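Local coordinates for protein dihydrocoumarin hydrolase, AncDHCH1 (Pseudomonas sp., PDB 6C2C) that probably hydrolyses the lactone dihydrocoumarin with a pair of zinc ions, as a metallo-beta-lactamase superfamily enzyme related to methyl-parathion hydrolase, at residues Pro17-Met22 against Glu28-Ser33; Thr67-Tyr72 against Pro93-Leu98; Leu45-Ala50 against Ala231-Asp236; Ser54-Ser59 against Ala63-Ser68; Val222-Leu227 against Lys257-Ala262. All blocks are in the same frame, centred on the assembly; numbering follows the deposited sequence. Where two conformers were deposited one is given.

Contact 1: Pro17-Met22 against Glu28-Ser33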
# COMPACT_ATOMS: atom_id res chain seq x y z
N PRO A 17 10.59 8.86 -12.33
CA PRO A 17 9.51 9.15 -11.41
C PRO A 17 8.64 7.92 -11.13
O PRO A 17 8.29 7.23 -11.99
CB PRO A 17 8.70 10.19 -12.16
CG PRO A 17 9.66 10.89 -13.06
CD PRO A 17 10.67 9.84 -13.42
N GLY A 18 8.41 7.65 -9.87
CA GLY A 18 7.64 6.46 -9.52
C GLY A 18 6.14 6.66 -9.60
O GLY A 18 5.48 6.77 -8.56
N PHE A 19 5.61 6.76 -10.81
CA PHE A 19 4.16 6.67 -11.01
C PHE A 19 3.92 5.83 -12.25
O PHE A 19 4.79 5.71 -13.12
CB PHE A 19 3.45 8.04 -11.10
CG PHE A 19 3.74 8.85 -12.35
CD1 PHE A 19 4.85 9.70 -12.37
CD2 PHE A 19 2.89 8.79 -13.46
CE1 PHE A 19 5.11 10.48 -13.50
CE2 PHE A 19 3.14 9.58 -14.58
CZ PHE A 19 4.23 10.42 -14.58
N TYR A 20 2.74 5.20 -12.29
CA TYR A 20 2.38 4.36 -13.43
C TYR A 20 0.91 4.57 -13.71
O TYR A 20 0.07 4.33 -12.84
CB TYR A 20 2.70 2.87 -13.15
CG TYR A 20 2.33 2.06 -14.35
CD1 TYR A 20 3.09 2.14 -15.51
CD2 TYR A 20 1.18 1.28 -14.36
CE1 TYR A 20 2.72 1.46 -16.65
CE2 TYR A 20 0.78 0.56 -15.49
CZ TYR A 20 1.55 0.68 -16.65
OH TYR A 20 1.16 -0.03 -17.77
N ARG A 21 0.57 5.03 -14.93
CA ARG A 21 -0.80 5.31 -15.33
C ARG A 21 -1.46 4.08 -15.93
O ARG A 21 -0.88 3.41 -16.79
CB ARG A 21 -0.79 6.41 -16.39
CG ARG A 21 -2.09 7.21 -16.44
CD ARG A 21 -2.07 8.26 -15.29
NE ARG A 21 -1.15 9.32 -15.71
CZ ARG A 21 -0.82 10.37 -14.97
NH1 ARG A 21 -1.35 10.53 -13.76
NH2 ARG A 21 0.02 11.27 -15.47
N MET A 22 -2.73 3.85 -15.57
CA MET A 22 -3.49 2.73 -16.11
C MET A 22 -4.95 3.16 -16.20
O MET A 22 -5.49 3.61 -15.19
CB MET A 22 -3.33 1.49 -15.20
CG MET A 22 -3.92 0.23 -15.79
SD MET A 22 -3.95 -1.09 -14.58
CE MET A 22 -5.28 -0.57 -13.53
N GLU A 28 -9.22 6.84 -14.38
CA GLU A 28 -7.77 6.88 -14.50
C GLU A 28 -7.14 6.46 -13.16
O GLU A 28 -7.39 7.10 -12.14
CB GLU A 28 -7.31 8.28 -14.83
CG GLU A 28 -5.77 8.39 -14.92
CD GLU A 28 -5.39 9.85 -14.63
OE1 GLU A 28 -5.66 10.34 -13.53
OE2 GLU A 28 -4.87 10.52 -15.52
N VAL A 29 -6.37 5.38 -13.18
CA VAL A 29 -5.62 4.91 -12.00
C VAL A 29 -4.17 5.36 -12.17
O VAL A 29 -3.60 5.25 -13.28
CB VAL A 29 -5.71 3.38 -11.86
CG1 VAL A 29 -4.83 2.95 -10.67
CG2 VAL A 29 -7.13 2.97 -11.68
N THR A 30 -3.59 5.92 -11.11
CA THR A 30 -2.15 6.20 -11.09
C THR A 30 -1.57 5.48 -9.87
O THR A 30 -1.82 5.90 -8.73
CB THR A 30 -1.83 7.71 -11.05
OG1 THR A 30 -2.57 8.44 -12.04
CG2 THR A 30 -0.31 7.94 -11.23
N ALA A 31 -0.80 4.41 -10.09
CA ALA A 31 0.01 3.85 -9.00
C ALA A 31 1.08 4.86 -8.63
O ALA A 31 1.74 5.43 -9.51
CB ALA A 31 0.67 2.53 -9.46
N LEU A 32 1.25 5.10 -7.34
CA LEU A 32 2.24 6.02 -6.84
C LEU A 32 3.22 5.28 -5.95
O LEU A 32 2.82 4.57 -5.02
CB LEU A 32 1.55 7.16 -6.07
CG LEU A 32 0.60 8.06 -6.87
CD1 LEU A 32 -0.15 8.97 -5.91
CD2 LEU A 32 1.41 8.93 -7.83
N SER A 33 4.50 5.47 -6.20
CA SER A 33 5.50 4.85 -5.35
C SER A 33 5.88 5.79 -4.20
O SER A 33 6.14 6.98 -4.42
CB SER A 33 6.74 4.56 -6.18
OG SER A 33 7.80 4.07 -5.36

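Contact 2: Thr67-Tyr72 against Pro93-Leu98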
# COMPACT_ATOMS: atom_id res chain seq x y z
N THR A 67 11.59 -3.75 -0.50
CA THR A 67 10.15 -3.89 -0.58
C THR A 67 9.54 -2.57 -0.99
O THR A 67 9.83 -1.53 -0.38
CB THR A 67 9.62 -4.36 0.78
OG1 THR A 67 10.26 -5.60 1.10
CG2 THR A 67 8.13 -4.62 0.74
N SER A 68 8.69 -2.62 -2.03
CA SER A 68 7.96 -1.45 -2.47
C SER A 68 6.90 -1.05 -1.46
O SER A 68 6.36 -1.88 -0.74
CB SER A 68 7.25 -1.73 -3.77
OG SER A 68 8.22 -1.77 -4.83
N VAL A 69 6.61 0.24 -1.46
CA VAL A 69 5.52 0.83 -0.68
C VAL A 69 4.69 1.64 -1.66
O VAL A 69 5.15 2.69 -2.13
CB VAL A 69 6.02 1.71 0.47
CG1 VAL A 69 4.78 2.38 1.27
CG2 VAL A 69 6.86 0.91 1.49
N ASN A 70 3.48 1.19 -1.95
CA ASN A 70 2.66 1.78 -3.02
C ASN A 70 1.37 2.38 -2.48
O ASN A 70 0.83 1.93 -1.46
CB ASN A 70 2.25 0.73 -4.03
CG ASN A 70 3.44 -0.14 -4.54
OD1 ASN A 70 4.57 0.36 -4.73
ND2 ASN A 70 3.17 -1.43 -4.77
N ALA A 71 0.85 3.36 -3.22
CA ALA A 71 -0.47 3.94 -3.00
C ALA A 71 -1.12 4.05 -4.36
O ALA A 71 -0.45 3.93 -5.39
CB ALA A 71 -0.36 5.31 -2.31
N TYR A 72 -2.43 4.31 -4.42
CA TYR A 72 -3.15 4.29 -5.70
C TYR A 72 -4.11 5.48 -5.81
O TYR A 72 -5.04 5.59 -5.00
CB TYR A 72 -3.90 2.94 -5.89
CG TYR A 72 -2.90 1.81 -5.88
CD1 TYR A 72 -2.32 1.43 -7.07
CD2 TYR A 72 -2.54 1.15 -4.72
CE1 TYR A 72 -1.35 0.43 -7.10
CE2 TYR A 72 -1.59 0.14 -4.72
CZ TYR A 72 -0.96 -0.18 -5.89
OH TYR A 72 0.02 -1.17 -5.88
N PRO A 93 14.68 7.20 5.82
CA PRO A 93 14.92 8.16 4.75
C PRO A 93 14.65 7.66 3.33
O PRO A 93 14.65 8.49 2.44
CB PRO A 93 16.42 8.52 4.92
CG PRO A 93 16.99 7.35 5.51
CD PRO A 93 15.94 6.68 6.38
N THR A 94 14.37 6.35 3.10
CA THR A 94 14.14 5.84 1.75
C THR A 94 12.68 5.92 1.32
O THR A 94 12.38 5.61 0.18
CB THR A 94 14.64 4.40 1.62
OG1 THR A 94 13.82 3.48 2.36
CG2 THR A 94 16.10 4.35 2.10
N LEU A 95 11.79 6.33 2.21
CA LEU A 95 10.37 6.43 1.84
C LEU A 95 9.98 7.89 1.85
O LEU A 95 10.85 8.79 1.87
CB LEU A 95 9.58 5.61 2.84
CG LEU A 95 9.85 4.12 2.69
CD1 LEU A 95 9.07 3.34 3.85
CD2 LEU A 95 9.46 3.56 1.31
N GLY A 96 8.69 8.16 1.81
CA GLY A 96 8.25 9.53 1.71
C GLY A 96 8.33 10.14 0.32
O GLY A 96 8.24 11.37 0.19
N LYS A 97 8.46 9.33 -0.73
CA LYS A 97 8.55 9.88 -2.08
C LYS A 97 7.20 10.15 -2.70
O LYS A 97 7.14 10.70 -3.82
CB LYS A 97 9.35 8.94 -2.99
CG LYS A 97 10.64 8.43 -2.46
CD LYS A 97 11.34 9.35 -1.49
CE LYS A 97 12.81 8.99 -1.37
NZ LYS A 97 13.17 9.05 0.06
N LEU A 98 6.10 9.78 -2.04
CA LEU A 98 4.79 9.92 -2.68
C LEU A 98 4.51 11.35 -3.13
O LEU A 98 4.00 11.56 -4.22
CB LEU A 98 3.69 9.44 -1.74
CG LEU A 98 2.30 9.46 -2.44
CD1 LEU A 98 1.54 8.17 -2.16
CD2 LEU A 98 1.52 10.64 -1.97

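Contact 3: Leu45-Ala50 against Ala231-Asp236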
# COMPACT_ATOMS: atom_id res chain seq x y z
N LEU A 45 8.93 -13.10 8.61
CA LEU A 45 7.95 -14.11 8.25
C LEU A 45 7.87 -15.21 9.31
O LEU A 45 8.87 -15.57 9.93
CB LEU A 45 8.27 -14.74 6.88
CG LEU A 45 8.08 -13.79 5.68
CD1 LEU A 45 8.65 -14.42 4.42
CD2 LEU A 45 6.58 -13.56 5.48
N ASN A 46 6.67 -15.75 9.49
CA ASN A 46 6.39 -16.69 10.59
C ASN A 46 6.60 -18.12 10.11
O ASN A 46 5.68 -18.94 10.01
CB ASN A 46 4.98 -16.48 11.14
CG ASN A 46 4.88 -15.24 12.00
OD1 ASN A 46 5.81 -14.86 12.70
ND2 ASN A 46 3.73 -14.58 11.93
N GLN A 47 7.84 -18.37 9.70
CA GLN A 47 8.30 -19.70 9.33
C GLN A 47 9.82 -19.70 9.44
O GLN A 47 10.44 -18.66 9.65
CB GLN A 47 7.82 -20.07 7.91
CG GLN A 47 8.60 -19.29 6.83
CD GLN A 47 8.23 -19.78 5.45
OE1 GLN A 47 7.39 -20.69 5.29
NE2 GLN A 47 8.83 -19.17 4.43
N PRO A 48 10.45 -20.87 9.40
CA PRO A 48 11.90 -20.92 9.62
C PRO A 48 12.63 -20.19 8.52
O PRO A 48 12.23 -20.29 7.35
CB PRO A 48 12.22 -22.42 9.63
CG PRO A 48 10.89 -23.13 9.86
CD PRO A 48 9.83 -22.19 9.24
N PRO A 49 13.66 -19.39 8.87
CA PRO A 49 14.46 -18.66 7.86
C PRO A 49 14.90 -19.49 6.67
O PRO A 49 14.90 -18.99 5.54
CB PRO A 49 15.66 -18.14 8.66
CG PRO A 49 15.18 -18.05 10.03
CD PRO A 49 14.12 -19.07 10.23
N ALA A 50 15.27 -20.76 6.88
CA ALA A 50 15.71 -21.57 5.76
C ALA A 50 14.63 -21.74 4.69
O ALA A 50 14.94 -21.78 3.49
CB ALA A 50 16.18 -22.94 6.26
N ALA A 231 5.86 -11.41 -2.01
CA ALA A 231 5.35 -12.17 -3.15
C ALA A 231 6.06 -13.52 -3.32
O ALA A 231 5.40 -14.53 -3.58
CB ALA A 231 5.50 -11.37 -4.46
N ALA A 232 7.38 -13.53 -3.14
CA ALA A 232 8.18 -14.73 -3.45
C ALA A 232 7.93 -15.89 -2.48
O ALA A 232 8.41 -16.99 -2.76
CB ALA A 232 9.68 -14.40 -3.45
N VAL A 233 7.23 -15.64 -1.37
CA VAL A 233 6.82 -16.65 -0.39
C VAL A 233 5.32 -16.86 -0.42
O VAL A 233 4.81 -17.99 -0.49
CB VAL A 233 7.28 -16.26 1.03
CG1 VAL A 233 6.60 -17.16 2.07
CG2 VAL A 233 8.80 -16.36 1.22
N GLN A 234 4.57 -15.75 -0.39
CA GLN A 234 3.17 -15.84 -0.03
C GLN A 234 2.21 -16.13 -1.18
O GLN A 234 1.06 -16.46 -0.92
CB GLN A 234 2.75 -14.55 0.70
CG GLN A 234 3.38 -14.46 2.07
CD GLN A 234 3.06 -13.15 2.70
OE1 GLN A 234 3.31 -12.12 2.10
NE2 GLN A 234 2.38 -13.17 3.85
N PHE A 235 2.66 -16.06 -2.45
CA PHE A 235 1.79 -16.54 -3.52
C PHE A 235 1.84 -18.06 -3.60
O PHE A 235 0.79 -18.70 -3.74
CB PHE A 235 2.21 -15.91 -4.87
CG PHE A 235 1.74 -14.49 -5.08
CD1 PHE A 235 0.40 -14.18 -5.04
CD2 PHE A 235 2.66 -13.49 -5.43
CE1 PHE A 235 -0.04 -12.84 -5.28
CE2 PHE A 235 2.18 -12.12 -5.66
CZ PHE A 235 0.86 -11.85 -5.60
N ASP A 236 3.04 -18.65 -3.46
CA ASP A 236 3.13 -20.12 -3.48
C ASP A 236 2.47 -20.70 -2.23
O ASP A 236 1.89 -21.80 -2.28
CB ASP A 236 4.58 -20.56 -3.53
CG ASP A 236 5.24 -20.36 -4.91
OD1 ASP A 236 4.52 -20.30 -5.93
OD2 ASP A 236 6.51 -20.35 -4.94

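Contact 4: Ser54-Ser59 against Ala63-Ser68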
# COMPACT_ATOMS: atom_id res chain seq x y z
N SER A 54 15.12 -20.39 0.96
CA SER A 54 14.92 -21.20 -0.23
C SER A 54 13.89 -20.58 -1.18
O SER A 54 14.11 -20.56 -2.40
CB SER A 54 14.57 -22.63 0.19
OG SER A 54 13.31 -22.70 0.81
N ALA A 55 12.77 -20.06 -0.66
CA ALA A 55 11.77 -19.44 -1.53
C ALA A 55 12.33 -18.21 -2.24
O ALA A 55 12.10 -18.01 -3.44
CB ALA A 55 10.53 -19.07 -0.70
N LEU A 56 13.07 -17.37 -1.51
CA LEU A 56 13.64 -16.18 -2.12
C LEU A 56 14.61 -16.57 -3.22
O LEU A 56 14.61 -15.98 -4.30
CB LEU A 56 14.35 -15.32 -1.08
CG LEU A 56 13.47 -14.70 -0.01
CD1 LEU A 56 14.32 -13.82 0.85
CD2 LEU A 56 12.30 -13.94 -0.64
N ALA A 57 15.40 -17.61 -2.99
CA ALA A 57 16.37 -17.99 -4.00
C ALA A 57 15.67 -18.43 -5.29
O ALA A 57 16.15 -18.14 -6.40
CB ALA A 57 17.27 -19.09 -3.46
N LYS A 58 14.55 -19.08 -5.16
CA LYS A 58 13.81 -19.51 -6.31
C LYS A 58 13.39 -18.34 -7.22
O LYS A 58 13.22 -18.52 -8.40
CB LYS A 58 12.61 -20.29 -5.85
CG LYS A 58 11.52 -20.52 -6.84
CD LYS A 58 10.51 -21.55 -6.34
CE LYS A 58 9.23 -21.51 -7.15
NZ LYS A 58 8.19 -22.47 -6.69
N SER A 59 13.22 -17.17 -6.64
CA SER A 59 12.85 -15.97 -7.37
C SER A 59 14.04 -15.02 -7.51
O SER A 59 13.84 -13.83 -7.81
CB SER A 59 11.67 -15.25 -6.69
OG SER A 59 10.46 -15.97 -6.82
N ALA A 63 17.38 -11.95 1.36
CA ALA A 63 17.12 -11.03 2.45
C ALA A 63 18.38 -10.26 2.83
O ALA A 63 19.43 -10.83 2.82
CB ALA A 63 16.54 -11.71 3.65
N PRO A 64 18.28 -9.00 3.19
CA PRO A 64 17.09 -8.16 3.27
C PRO A 64 16.56 -7.80 1.88
O PRO A 64 17.26 -7.69 0.93
CB PRO A 64 17.54 -6.98 4.07
CG PRO A 64 18.97 -6.96 4.00
CD PRO A 64 19.45 -8.30 3.71
N LEU A 65 15.25 -7.81 1.83
CA LEU A 65 14.53 -7.64 0.63
C LEU A 65 14.00 -6.24 0.46
O LEU A 65 13.30 -5.72 1.28
CB LEU A 65 13.36 -8.61 0.66
CG LEU A 65 12.56 -8.88 -0.59
CD1 LEU A 65 13.44 -8.90 -1.79
CD2 LEU A 65 11.75 -10.17 -0.47
N GLU A 66 14.39 -5.65 -0.63
CA GLU A 66 13.91 -4.31 -0.96
C GLU A 66 12.43 -4.39 -1.31
O GLU A 66 12.05 -5.00 -2.32
CB GLU A 66 14.73 -3.76 -2.12
CG GLU A 66 14.33 -2.34 -2.50
CD GLU A 66 15.28 -1.68 -3.52
OE1 GLU A 66 16.14 -2.39 -4.13
OE2 GLU A 66 15.17 -0.45 -3.70
N THR A 67 11.59 -3.75 -0.50
CA THR A 67 10.15 -3.89 -0.58
C THR A 67 9.54 -2.57 -0.99
O THR A 67 9.83 -1.53 -0.38
CB THR A 67 9.62 -4.36 0.78
OG1 THR A 67 10.26 -5.60 1.10
CG2 THR A 67 8.13 -4.62 0.74
N SER A 68 8.69 -2.62 -2.03
CA SER A 68 7.96 -1.45 -2.47
C SER A 68 6.90 -1.05 -1.46
O SER A 68 6.36 -1.88 -0.74
CB SER A 68 7.25 -1.73 -3.77
OG SER A 68 8.22 -1.77 -4.83

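Contact 5: Val222-Leu227 against Lys257-Ala262. With ZN (zinc ion), chain D; ZN (zinc ion), chain C.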
# COMPACT_ATOMS: atom_id res chain seq x y z
N VAL A 222 -9.02 -4.31 -7.39
CA VAL A 222 -9.22 -4.52 -5.98
C VAL A 222 -7.91 -4.19 -5.29
O VAL A 222 -6.88 -4.83 -5.55
CB VAL A 222 -9.68 -5.96 -5.70
CG1 VAL A 222 -9.81 -6.17 -4.23
CG2 VAL A 222 -11.06 -6.15 -6.28
N LEU A 223 -7.93 -3.15 -4.46
CA LEU A 223 -6.71 -2.65 -3.82
C LEU A 223 -6.63 -3.30 -2.45
O LEU A 223 -7.46 -3.02 -1.58
CB LEU A 223 -6.79 -1.12 -3.72
CG LEU A 223 -6.81 -0.45 -5.09
CD1 LEU A 223 -7.04 1.04 -4.91
CD2 LEU A 223 -5.53 -0.78 -5.88
N LEU A 224 -5.63 -4.20 -2.29
CA LEU A 224 -5.63 -5.18 -1.19
C LEU A 224 -4.85 -4.70 0.04
O LEU A 224 -4.69 -5.48 0.99
CB LEU A 224 -4.97 -6.48 -1.67
CG LEU A 224 -5.70 -7.17 -2.79
CD1 LEU A 224 -4.87 -8.41 -3.15
CD2 LEU A 224 -7.08 -7.61 -2.39
N GLY A 225 -4.26 -3.51 -0.02
CA GLY A 225 -3.53 -3.04 1.17
C GLY A 225 -2.37 -3.97 1.46
O GLY A 225 -1.57 -4.28 0.57
N ASP A 226 -2.31 -4.43 2.68
CA ASP A 226 -1.29 -5.34 3.12
C ASP A 226 -1.70 -6.83 3.33
O ASP A 226 -1.31 -7.46 4.26
CB ASP A 226 -0.64 -4.81 4.39
CG ASP A 226 0.31 -3.64 4.16
OD1 ASP A 226 0.35 -3.09 3.14
OD2 ASP A 226 0.95 -3.32 5.09
N LEU A 227 -2.58 -7.30 2.47
CA LEU A 227 -2.86 -8.74 2.47
C LEU A 227 -1.64 -9.56 2.04
O LEU A 227 -1.67 -10.77 2.18
CB LEU A 227 -4.05 -9.08 1.58
CG LEU A 227 -5.43 -8.56 1.95
CD1 LEU A 227 -6.57 -9.24 1.19
CD2 LEU A 227 -5.71 -8.52 3.46
N LYS A 257 -8.80 -15.77 1.01
CA LYS A 257 -10.09 -15.41 0.44
C LYS A 257 -9.90 -14.48 -0.77
O LYS A 257 -10.51 -14.65 -1.82
CB LYS A 257 -10.92 -14.74 1.52
CG LYS A 257 -12.26 -14.39 1.06
CD LYS A 257 -13.16 -13.90 2.20
CE LYS A 257 -14.60 -13.81 1.66
NZ LYS A 257 -14.69 -13.40 0.18
N ALA A 258 -9.04 -13.47 -0.60
CA ALA A 258 -8.81 -12.49 -1.67
C ALA A 258 -8.16 -13.13 -2.89
O ALA A 258 -8.52 -12.81 -4.02
CB ALA A 258 -7.92 -11.35 -1.13
N PHE A 259 -7.17 -13.99 -2.67
CA PHE A 259 -6.52 -14.66 -3.81
C PHE A 259 -7.50 -15.58 -4.51
O PHE A 259 -7.59 -15.59 -5.75
CB PHE A 259 -5.29 -15.47 -3.35
CG PHE A 259 -4.09 -14.62 -2.91
CD1 PHE A 259 -4.17 -13.22 -2.98
CD2 PHE A 259 -2.94 -15.22 -2.39
CE1 PHE A 259 -3.07 -12.40 -2.58
CE2 PHE A 259 -1.84 -14.42 -1.99
CZ PHE A 259 -1.95 -13.00 -2.10
N ALA A 260 -8.26 -16.36 -3.75
CA ALA A 260 -9.25 -17.23 -4.39
C ALA A 260 -10.29 -16.42 -5.16
O ALA A 260 -10.62 -16.75 -6.31
CB ALA A 260 -9.93 -18.09 -3.34
N ASP A 261 -10.76 -15.30 -4.59
CA ASP A 261 -11.77 -14.51 -5.29
C ASP A 261 -11.19 -13.88 -6.56
O ASP A 261 -11.88 -13.80 -7.58
CB ASP A 261 -12.35 -13.45 -4.35
CG ASP A 261 -13.22 -14.03 -3.21
OD1 ASP A 261 -13.62 -15.22 -3.25
OD2 ASP A 261 -13.52 -13.28 -2.25
N ALA A 262 -9.94 -13.40 -6.50
CA ALA A 262 -9.34 -12.77 -7.69
C ALA A 262 -9.06 -13.79 -8.77
O ALA A 262 -9.15 -13.47 -9.97
CB ALA A 262 -8.05 -12.04 -7.32
ZN ZN D . 0.93 -2.89 7.23
ZN ZN C . 2.31 -1.68 4.85
O HOH W 1 2.28 -1.69 6.71
O HOH W 2 2.65 -4.24 7.65

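Contact 1: Pro17-Met22 against Glu28-Ser33
Gly-18 and Ser-33 open an antiparallel beta hairpin that forms one edge of the six-stranded sheet. Gly-18 sits at the centre of an inverse gamma turn, and its O accepts a nearly straight bond from Ser-33 N (2.9 Å). Phe-19 pairs with Leu-32 at a non-hydrogen-bonded position. Its CB meets Leu-32 CD2 at 4.0 Å and Thr-30 CG2 at 3.8 Å. CG stands between the backbone N and carbonyl carbon (chi1 70°), which brings CD2 of the ring over one face of the Arg-21 guanidinium. Tyr-20 and Ala-31 form a hydrogen-bonded pair, with both N-H groups used. Their CB atoms meet on the face that also carries Met-22 and Val-29. The Tyr-20 OH bonds to Ser-297. Arg-21 bends at chi2 and chi3 and lies alongside Thr-30. At the guanidinium edge, NH1 donates to Thr-30 OG1 (3.0 Å, 152°) and also to Ala-105 O. The carboxylate of Glu-28 lies over the guanidinium, their planes 15° apart. This salt bridge is long, acts through charge alone, and Glu-28 OE1 also bonds to Tyr-107. Met-22 and Val-29 exchange two backbone bonds, and Met-22 CE rests 4.3 Å from Val-29 CB.

Contact 2: Thr67-Tyr72 against Pro93-Leu98
Leu-95 meets Val-69 through methyl groups. Both residues are buried, and the two side chains cross at about a right angle. Leu-95 CD2 comes closest, 3.7 Å from Val-69 CG2 and 4.0 Å from Val-69 CB. The second branch, Leu-95 CD1, touches the same Val-69 CG2 at 4.0 Å. One valine methyl is thus held by both tips of the leucine fork. Val-69 places CG2 there because CG1 takes the position opposite the backbone N (chi1 178°). Gly-96 follows with positive phi, a backbone shape that calls for glycine and turns the chain toward the next helix. The Lys-97 side chain folds back over this turn. Its NZ donates to Leu-95 O at 3.0 Å, coming from above the carbonyl plane and not along a lone pair. Leu-98 makes the second touch. Its CD1 presses on Ala-71 CB at 3.4 Å, tighter than usual for two carbons. The chi2 of 135° lies well off a staggered value, so some strain is likely here. No hydrogen bond links the two segments; the contact is wholly apolar. Asp-34, on strand 27-39, spans the turn, with OD2 taking Gly-96 N and OD1 taking Leu-98 N. Val-69 also touches His-273, a zinc ligand, so this layer lies beside the metal site. The contact lays the loop after strand 80-83 and the first turn of helix 98-104 on one face of strand 65-75, which runs next to strand 27-39 in the six-stranded sheet.

Contact 3: Leu45-Ala50 against Ala231-Asp236
Leu-45 and Val-233 reach toward each other, tip to tip. Leu-45 is the first residue to leave the helical path after helix 41-44. Its CB points at the opposite segment, and chi1 of -69° sets CG beside the backbone N. At CG the chain forks. CD1 carries the main contact, at 3.7 Å from Val-233 CG2 and 4.1 Å from Val-233 CB. The same methyl is also 4.2 Å from Val-233 CG1, so it rests against the whole head of the valine. CD2 turns to the other side and only grazes the amide of Gln-234, with CD 4.5 Å away. A second approach comes from Gln-47, whose extended chain brings NE2 to 3.8 Å from Val-233 CG1. That is an amide beside a methyl, not a polar bond. Gln-47 NE2 has its hydrogen bond with Thr-52 OG1 in the following helix. The amide of Gln-234 is gripped at both ends: OE1 accepts from His-229 N and Val-230 N, and NE2 donates to Val-240 O. This should fix the amide's rotation. The contact is plain apolar packing: the Gln-234 side chain lies about 11 Å from a zinc ion. It holds the turn between helices 41-44 and 49-58, ahead of strand 65-75, against the short helix 231-234 of the metallo-beta-lactamase region. Helix 49-58 covers the adjoining side, where Ala-55 also touches Val-233.

Contact 4: Ser54-Ser59 against Ala63-Ser68
Leu-56 on the helix meets Leu-65 and Ala-63 through its two methyls, and these apolar touches make up the whole contact. The buried side chain forks between the two residues. CD2 meets Leu-65 CD2 at 3.8 Å, the two leucines crossing at a slant. CD1 goes to Ala-63, lying 3.6 Å from its backbone N and 4.1 Å from its CB. The leucine methyl therefore lies against main chain as well as against a side chain. Leu-65 meets it because its CG stands opposite the backbone N (chi1 -167°), which carries the end of the chain toward the helix. Hydrogen bonds come second, and none passes between the segments. Those within residues 54-59 hold the last turn of the helix. Lys-58 N bonds to Ser-54 O at 3.2 Å. Ser-59 N reaches Leu-56 O at 3.0 Å as the chain leaves the helix, with a weak second bond to Ala-55 O. On the strand side, Leu-65 pairs through its backbone with Leu-39. A further feature is the cis peptide between Ala-63 and Pro-64, which bends the chain just ahead of the strand. Two helices flank the contact: Val-41 of helix 41-44 touches both leucines, and Ala-232 of helix 231-234 packs on Leu-56. Residues 54-68 form a short helix-loop-strand connection. It leads helix 49-58 into strand 65-75, an inner strand of one of the two sheets in the layered alpha/beta fold of the metallo-beta-lactamase superfamily.

Contact 5: Val222-Leu227 against Lys257-Ala262
Leu-224 and Leu-227 both point at helix 248-265 and converge on Ala-258 CB from different directions. Each has its CB toward the helix and CG beside the backbone N (chi1 -63° and -65°). Leu-227 CD1 presses on Ala-258 CB at 3.4 Å, closer than usual for carbons. Leu-224 CD2 touches the same CB at 4.0 Å. Its other methyl, CD1, comes to the edge of the Phe-259 ring, 4.4 Å from CE1 and near the ring plane. Phe-259 also meets Tyr-289 edge-to-face. The two leucines are the ends of a type II' beta turn that closes with Leu-227 N bonded to Leu-224 O at 3.2 Å. Gly-225 takes the positive phi that this turn needs. Asp-226 is therefore carried on the side of the turn away from the helix, where the metals lie. Its OD2 bridges both zinc ions, bonding them at 2.1 and 2.2 Å. His-119, His-121 and His-205 complete the protein ligands of one zinc; Asp-123, His-124 and His-273 complete those of the other. Asp-226 N is bonded to His-209 NE2. The chemistry thus divides across one turn. Between the two segments the contact is carbon against carbon; Arg-255, earlier on the same helix, adds a hydrogen bond to Leu-227 O. On the far side Asp-226 OD2 and a water bridge the two zincs. That water, 1.9 Å from each zinc, is consistent with the activated nucleophile proposed for two-metal hydrolases of this superfamily.

From the N terminus, contact 1 closes first, as a local hairpin at the edge of the six-stranded sheet. Contact 3 then opens at 45-50 and closes at 231-236, tying that turn to helix 231-234. Contacts 4 and 2 both close within this long span. Contact 4 is the shorter, and contact 2 starts on its last residues, Thr-67 and Ser-68, along strand 65-75. Contact 2 also meets contact 1 where strands 27-39 and 65-75 pair. Contact 5 ties the end of strand 219-223, in the second sheet, to helix 248-265. It opens before contact 3 closes, so these two cross, and Phe-235 and Phe-259 join them. Lys-58 and Asp-236 form a salt bridge between contacts 4 and 3.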